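Local coordinates for Avidin/streptavidin (PDB 3SZJ), which binds biotin, held here in the mouth of an eight-stranded antiparallel beta-barrel of the avidin family, at residues Y50-W55 / F63-L68; T20-S25 / T33-N38. All coordinates share one frame; numbering follows the deposited sequence. Where two conformers were deposited one is given.

How the interactions relate
Two consecutive hairpins of one barrel, reaching the same ligand from different directions, make up this pair of contacts. Interaction 2 joins strands 20-26 and 31-37, interaction 1 joins 49-57 and 60-68, and the two middle strands are neighbours in the sheet, so the centres lie about 8 Å apart. Tyr36 N stands 2.8 Å from Tyr50 O and Val52 N 2.9 Å from Gly34 O, both probable hydrogen bonds. Inside the barrel Trp67 CH2 packs on Tyr36 CD1 at 3.6 Å. Both contacts reach biotin: interaction 2 supplies two polar partners of its ureido group, with Ser19, Asp115 and Asn15 as further hydrogen-bond partners, and interaction 1 lays an indole against its aliphatic tail.

Interaction 1. Residues Y50-W55 / F63-L68; sequences YPVNGW and FSTKWL. With BTN (biotin), chain C.
Tyr50 and Trp67 meet as an edge-to-face aromatic pair, the indole's benzo edge directed at the phenol face with the ring planes at 61°. CE3 of Trp67 does the touching, 3.6 Å from Tyr50 CD1 and displaced toward the rim of the phenol. Leu68 N approaches the edge of the same phenol, whose hydroxyl is hydrogen-bonded to Glu72 O. The Trp67 side chain turns CG away from its own carbonyl carbon (chi1 -61°), which sets the indole between tyrosine and ligand. Biotin's tail runs across one indole face, with C10 3.6 Å from Trp67 CG, and NE1 is held by Thr78 OG1. Were this indole cut back to an alanine, the biotin tail would probably lose its aromatic floor, and Thr78 OG1 and the Tyr50 face their partners. All this belongs to an antiparallel hairpin in the avidin-type beta-barrel. Farther along it, Asn53 and Ser64 form a hydrogen-bonded pair: Asn53 N reaches Ser64 O at 3.1 Å, and Ser64 N returns to Asn53 O at 2.9 Å. Val52 stands opposite Thr65 in a non-hydrogen-bonded pair. These two side chains lie side by side, pointing the same way, while the CG1 methyl of Val52 rests 3.7 Å from Phe63 CB. On the face carrying Asn53 and Ser64, the second subunit closes in, with Trp55 NE1 of that subunit hydrogen-bonded to Ser64 O.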
loop_
_atom_site.group_PDB
_atom_site.type_symbol
_atom_site.label_atom_id
_atom_site.label_comp_id
_atom_site.label_asym_id
_atom_site.label_seq_id
_atom_site.Cartn_x
_atom_site.Cartn_y
_atom_site.Cartn_z
ATOM N N TYR A 50 -2.608 -12.882 8.305
ATOM C CA TYR A 50 -2.620 -11.451 8.582
ATOM C C TYR A 50 -3.543 -10.719 7.604
ATOM O O TYR A 50 -3.733 -11.144 6.449
ATOM C CB TYR A 50 -1.185 -10.905 8.482
ATOM C CG TYR A 50 -0.332 -11.417 9.628
ATOM C CD1 TYR A 50 0.380 -12.620 9.532
ATOM C CD2 TYR A 50 -0.279 -10.724 10.828
ATOM C CE1 TYR A 50 1.151 -13.103 10.617
ATOM C CE2 TYR A 50 0.464 -11.207 11.924
ATOM C CZ TYR A 50 1.165 -12.397 11.811
ATOM O OH TYR A 50 1.905 -12.877 12.872
ATOM N N PRO A 51 -4.147 -9.616 8.066
ATOM C CA PRO A 51 -5.173 -8.932 7.251
ATOM C C PRO A 51 -4.568 -8.066 6.153
ATOM O O PRO A 51 -3.488 -7.495 6.361
ATOM C CB PRO A 51 -5.906 -8.053 8.285
ATOM C CG PRO A 51 -4.788 -7.688 9.261
ATOM C CD PRO A 51 -3.960 -8.973 9.386
ATOM N N VAL A 52 -5.270 -7.987 5.010
ATOM C CA VAL A 52 -4.820 -7.270 3.817
ATOM C C VAL A 52 -5.883 -6.288 3.332
ATOM O O VAL A 52 -7.062 -6.619 3.331
ATOM C CB VAL A 52 -4.540 -8.270 2.676
ATOM C CG1 VAL A 52 -4.041 -7.557 1.396
ATOM C CG2 VAL A 52 -3.487 -9.270 3.117
ATOM N N ASN A 53 -5.455 -5.099 2.913
ATOM C CA ASN A 53 -6.328 -4.215 2.120
ATOM C C ASN A 53 -5.565 -3.704 0.891
ATOM O O ASN A 53 -4.370 -3.968 0.736
ATOM C CB ASN A 53 -6.963 -3.065 2.949
ATOM C CG ASN A 53 -5.948 -2.165 3.581
ATOM O OD1 ASN A 53 -4.859 -1.969 3.046
ATOM N ND2 ASN A 53 -6.297 -1.619 4.760
ATOM N N GLY A 54 -6.264 -3.035 -0.019
ATOM C CA GLY A 54 -5.583 -2.546 -1.212
ATOM C C GLY A 54 -6.557 -2.090 -2.271
ATOM O O GLY A 54 -7.739 -1.813 -1.975
ATOM N N TRP A 55 -6.036 -2.061 -3.506
ATOM C CA TRP A 55 -6.757 -1.557 -4.683
ATOM C C TRP A 55 -6.394 -2.376 -5.916
ATOM O O TRP A 55 -5.234 -2.776 -6.071
ATOM C CB TRP A 55 -6.335 -0.110 -5.001
ATOM C CG TRP A 55 -6.732 0.929 -4.022
ATOM C CD1 TRP A 55 -5.902 1.629 -3.174
ATOM C CD2 TRP A 55 -8.058 1.437 -3.808
ATOM N NE1 TRP A 55 -6.650 2.533 -2.428
ATOM C CE2 TRP A 55 -7.968 2.438 -2.810
ATOM C CE3 TRP A 55 -9.301 1.170 -4.387
ATOM C CZ2 TRP A 55 -9.090 3.167 -2.363
ATOM C CZ3 TRP A 55 -10.426 1.893 -3.937
ATOM C CH2 TRP A 55 -10.310 2.862 -2.925
ATOM N N PHE A 63 -1.439 -3.953 -2.567
ATOM C CA PHE A 63 -1.985 -4.548 -1.329
ATOM C C PHE A 63 -0.995 -4.379 -0.177
ATOM O O PHE A 63 0.218 -4.264 -0.392
ATOM C CB PHE A 63 -2.463 -6.011 -1.541
ATOM C CG PHE A 63 -1.377 -6.976 -1.993
ATOM C CD1 PHE A 63 -1.078 -7.133 -3.348
ATOM C CD2 PHE A 63 -0.668 -7.735 -1.063
ATOM C CE1 PHE A 63 -0.092 -8.043 -3.752
ATOM C CE2 PHE A 63 0.327 -8.645 -1.477
ATOM C CZ PHE A 63 0.599 -8.794 -2.816
ATOM N N SER A 64 -1.549 -4.277 1.020
ATOM C CA SER A 64 -0.759 -4.011 2.207
ATOM C C SER A 64 -1.253 -4.872 3.362
ATOM O O SER A 64 -2.456 -5.039 3.535
ATOM C CB SER A 64 -0.891 -2.527 2.595
ATOM O OG SER A 64 -0.015 -2.163 3.657
ATOM N N THR A 65 -0.284 -5.411 4.121
ATOM C CA THR A 65 -0.568 -6.278 5.266
ATOM C C THR A 65 0.006 -5.634 6.526
ATOM O O THR A 65 1.156 -5.161 6.522
ATOM C CB THR A 65 0.102 -7.640 5.074
ATOM O OG1 THR A 65 1.508 -7.453 4.923
ATOM C CG2 THR A 65 -0.441 -8.331 3.835
ATOM N N LYS A 66 -0.801 -5.588 7.592
ATOM C CA LYS A 66 -0.330 -5.167 8.917
ATOM C C LYS A 66 0.002 -6.410 9.731
ATOM O O LYS A 66 -0.857 -7.280 9.922
ATOM C CB LYS A 66 -1.381 -4.326 9.646
ATOM C CG LYS A 66 -1.042 -4.000 11.108
ATOM C CD LYS A 66 -2.054 -3.033 11.727
ATOM C CE LYS A 66 -1.801 -2.885 13.206
ATOM N NZ LYS A 66 -2.672 -1.809 13.770
ATOM N N TRP A 67 1.233 -6.468 10.225
ATOM C CA TRP A 67 1.732 -7.705 10.843
ATOM C C TRP A 67 1.362 -7.780 12.339
ATOM O O TRP A 67 2.226 -7.833 13.231
ATOM C CB TRP A 67 3.249 -7.846 10.606
ATOM C CG TRP A 67 3.598 -7.917 9.133
ATOM C CD1 TRP A 67 4.191 -6.922 8.362
ATOM C CD2 TRP A 67 3.392 -9.033 8.248
ATOM N NE1 TRP A 67 4.322 -7.350 7.068
ATOM C CE2 TRP A 67 3.867 -8.643 6.969
ATOM C CE3 TRP A 67 2.869 -10.323 8.410
ATOM C CZ2 TRP A 67 3.816 -9.494 5.858
ATOM C CZ3 TRP A 67 2.814 -11.162 7.309
ATOM C CH2 TRP A 67 3.285 -10.745 6.051
ATOM N N LEU A 68 0.058 -7.763 12.598
ATOM C CA LEU A 68 -0.481 -8.031 13.928
ATOM C C LEU A 68 -1.692 -8.942 13.835
ATOM O O LEU A 68 -2.634 -8.661 13.087
ATOM C CB LEU A 68 -0.926 -6.720 14.581
ATOM C CG LEU A 68 -1.689 -6.849 15.915
ATOM C CD1 LEU A 68 -0.794 -7.482 16.947
ATOM C CD2 LEU A 68 -2.255 -5.515 16.424
HETATM C C11 BTN C . 8.212 -8.969 9.555
HETATM O O11 BTN C . 9.202 -9.728 9.522
HETATM O O12 BTN C . 8.366 -7.771 9.856
HETATM C C10 BTN C . 6.835 -9.482 9.234
HETATM C C9 BTN C . 6.853 -10.465 8.049
HETATM C C8 BTN C . 7.321 -9.822 6.750
HETATM C C7 BTN C . 7.336 -10.791 5.564
HETATM C C2 BTN C . 7.809 -10.104 4.270
HETATM S S1 BTN C . 6.625 -9.177 3.520
HETATM C C6 BTN C . 7.666 -9.053 2.043
HETATM C C5 BTN C . 8.291 -10.401 1.824
HETATM N N1 BTN C . 7.454 -11.296 1.062
HETATM C C3 BTN C . 7.059 -12.314 1.833
HETATM O O3 BTN C . 6.149 -13.284 1.438
HETATM N N2 BTN C . 7.612 -12.309 3.048
HETATM C C4 BTN C . 8.350 -11.058 3.206
#

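Interaction 2. Residues T20-S25 / T33-N38; sequences TLYINS and TGSYIN. With BTN (biotin), chain C.
Leu21 and Tyr36 cross at about a right angle on the barrel's inner face, where Leu21 CB comes 4.1 Å from Tyr36 CD2. The carbonyl oxygen of Thr20 lies above one face of the Tyr36 ring, toward its rim. Swung away from its backbone N (chi1 -165°), the phenol projects from the strand into the barrel, where Tyr36 OH donates to the ureido oxygen O3 of biotin at 2.7 Å, with that oxygen close to the ring plane. Asn38, just past the strand, takes the neighbouring ureido nitrogen: BTN N2 donates to Asn38 OD1 at 2.9 Å in a nearly straight bond of 163°. The same OD1 also accepts from Ala40 N, a second bond that steadies the amide. On the other face, Tyr22 and Ile37 meet obliquely, Ile37 CD1 lying at the edge of the phenol 4.0 Å from Tyr22 CE1. At the far end Ser25 OG and Thr33 OG1 share a hydrogen bond of 2.6 Å. Beside it, Thr33 O accepts from both Asn24 N and Ser25 N, the former in the carbonyl plane and the latter tilted 32° from it. This doubled acceptance marks a classic beta bulge in an antiparallel hairpin, whose opposite end presents the tyrosine and asparagine of an avidin-type biotin pocket.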
loop_
_atom_site.group_PDB
_atom_site.type_symbol
_atom_site.label_atom_id
_atom_site.label_comp_id
_atom_site.label_asym_id
_atom_site.label_seq_id
_atom_site.Cartn_x
_atom_site.Cartn_y
_atom_site.Cartn_z
ATOM N N THR A 20 1.417 -17.048 0.801
ATOM C CA THR A 20 0.145 -17.025 0.089
ATOM C C THR A 20 -0.627 -15.738 0.327
ATOM O O THR A 20 -0.789 -15.318 1.472
ATOM C CB THR A 20 -0.721 -18.202 0.522
ATOM O OG1 THR A 20 -0.002 -19.413 0.284
ATOM C CG2 THR A 20 -2.015 -18.235 -0.291
ATOM N N LEU A 21 -1.092 -15.128 -0.768
ATOM C CA LEU A 21 -2.067 -14.041 -0.733
ATOM C C LEU A 21 -3.428 -14.600 -1.064
ATOM O O LEU A 21 -3.606 -15.208 -2.125
ATOM C CB LEU A 21 -1.727 -12.951 -1.776
ATOM C CG LEU A 21 -2.840 -11.911 -2.021
ATOM C CD1 LEU A 21 -3.019 -10.980 -0.792
ATOM C CD2 LEU A 21 -2.504 -11.088 -3.269
ATOM N N TYR A 22 -4.386 -14.363 -0.178
ATOM C CA TYR A 22 -5.784 -14.693 -0.454
ATOM C C TYR A 22 -6.521 -13.389 -0.697
ATOM O O TYR A 22 -6.662 -12.575 0.222
ATOM C CB TYR A 22 -6.444 -15.411 0.737
ATOM C CG TYR A 22 -5.890 -16.776 1.039
ATOM C CD1 TYR A 22 -5.105 -17.003 2.165
ATOM C CD2 TYR A 22 -6.196 -17.853 0.212
ATOM C CE1 TYR A 22 -4.612 -18.280 2.439
ATOM C CE2 TYR A 22 -5.720 -19.111 0.475
ATOM C CZ TYR A 22 -4.927 -19.325 1.573
ATOM O OH TYR A 22 -4.468 -20.609 1.823
ATOM N N ILE A 23 -6.975 -13.169 -1.935
ATOM C CA ILE A 23 -7.840 -12.036 -2.196
ATOM C C ILE A 23 -9.272 -12.480 -1.931
ATOM O O ILE A 23 -9.819 -13.348 -2.657
ATOM C CB ILE A 23 -7.679 -11.537 -3.646
ATOM C CG1 ILE A 23 -6.211 -11.161 -3.937
ATOM C CG2 ILE A 23 -8.627 -10.344 -3.879
ATOM C CD1 ILE A 23 -5.945 -10.588 -5.376
ATOM N N ASN A 24 -9.863 -11.919 -0.875
ATOM C CA ASN A 24 -11.225 -12.305 -0.496
ATOM C C ASN A 24 -12.349 -11.519 -1.133
ATOM O O ASN A 24 -13.403 -12.086 -1.424
ATOM C CB ASN A 24 -11.451 -12.300 1.028
ATOM C CG ASN A 24 -10.683 -13.389 1.754
ATOM O OD1 ASN A 24 -10.525 -14.516 1.258
ATOM N ND2 ASN A 24 -10.221 -13.066 2.953
ATOM N N SER A 25 -12.159 -10.217 -1.293
ATOM C CA SER A 25 -13.193 -9.389 -1.874
ATOM C C SER A 25 -12.560 -8.310 -2.751
ATOM O O SER A 25 -11.461 -7.847 -2.461
ATOM C CB SER A 25 -14.041 -8.751 -0.782
ATOM O OG SER A 25 -13.303 -7.780 -0.071
ATOM N N THR A 33 -9.932 -6.605 -0.097
ATOM C CA THR A 33 -9.570 -7.132 1.227
ATOM C C THR A 33 -9.133 -8.574 1.078
ATOM O O THR A 33 -9.503 -9.255 0.113
ATOM C CB THR A 33 -10.726 -7.101 2.258
ATOM O OG1 THR A 33 -11.680 -8.128 1.963
ATOM C CG2 THR A 33 -11.411 -5.735 2.304
ATOM N N GLY A 34 -8.306 -9.040 2.011
ATOM C CA GLY A 34 -7.871 -10.436 1.971
ATOM C C GLY A 34 -7.071 -10.792 3.198
ATOM O O GLY A 34 -7.153 -10.123 4.259
ATOM N N SER A 35 -6.314 -11.870 3.054
ATOM C CA SER A 35 -5.426 -12.292 4.125
ATOM C C SER A 35 -4.121 -12.806 3.522
ATOM O O SER A 35 -4.047 -13.114 2.332
ATOM C CB SER A 35 -6.104 -13.347 4.990
ATOM O OG SER A 35 -6.273 -14.526 4.254
ATOM N N TYR A 36 -3.064 -12.850 4.334
ATOM C CA TYR A 36 -1.742 -13.196 3.831
ATOM C C TYR A 36 -1.080 -14.139 4.814
ATOM O O TYR A 36 -1.144 -13.900 6.034
ATOM C CB TYR A 36 -0.899 -11.919 3.733
ATOM C CG TYR A 36 0.353 -12.067 2.900
ATOM C CD1 TYR A 36 1.556 -12.531 3.470
ATOM C CD2 TYR A 36 0.345 -11.737 1.539
ATOM C CE1 TYR A 36 2.713 -12.676 2.687
ATOM C CE2 TYR A 36 1.477 -11.870 0.763
ATOM C CZ TYR A 36 2.654 -12.345 1.321
ATOM O OH TYR A 36 3.767 -12.445 0.523
ATOM N N ILE A 37 -0.419 -15.178 4.293
ATOM C CA ILE A 37 0.369 -16.076 5.159
ATOM C C ILE A 37 1.803 -16.035 4.673
ATOM O O ILE A 37 2.083 -16.412 3.525
ATOM C CB ILE A 37 -0.158 -17.540 5.139
ATOM C CG1 ILE A 37 -1.603 -17.612 5.645
ATOM C CG2 ILE A 37 0.764 -18.458 5.963
ATOM C CD1 ILE A 37 -2.210 -19.022 5.533
ATOM N N ASN A 38 2.704 -15.558 5.531
ATOM C CA ASN A 38 4.116 -15.461 5.209
ATOM C C ASN A 38 4.810 -16.783 5.503
ATOM O O ASN A 38 4.638 -17.365 6.589
ATOM C CB ASN A 38 4.724 -14.337 6.085
ATOM C CG ASN A 38 6.224 -14.277 6.015
ATOM O OD1 ASN A 38 6.817 -14.365 4.941
ATOM N ND2 ASN A 38 6.869 -14.105 7.192
HETATM C C11 BTN C . 8.212 -8.969 9.555
HETATM O O11 BTN C . 9.202 -9.728 9.522
HETATM O O12 BTN C . 8.366 -7.771 9.856
HETATM C C10 BTN C . 6.835 -9.482 9.234
HETATM C C9 BTN C . 6.853 -10.465 8.049
HETATM C C8 BTN C . 7.321 -9.822 6.750
HETATM C C7 BTN C . 7.336 -10.791 5.564
HETATM C C2 BTN C . 7.809 -10.104 4.270
HETATM S S1 BTN C . 6.625 -9.177 3.520
HETATM C C6 BTN C . 7.666 -9.053 2.043
HETATM C C5 BTN C . 8.291 -10.401 1.824
HETATM N N1 BTN C . 7.454 -11.296 1.062
HETATM C C3 BTN C . 7.059 -12.314 1.833
HETATM O O3 BTN C . 6.149 -13.284 1.438
HETATM N N2 BTN C . 7.612 -12.309 3.048
HETATM C C4 BTN C . 8.350 -11.058 3.206
#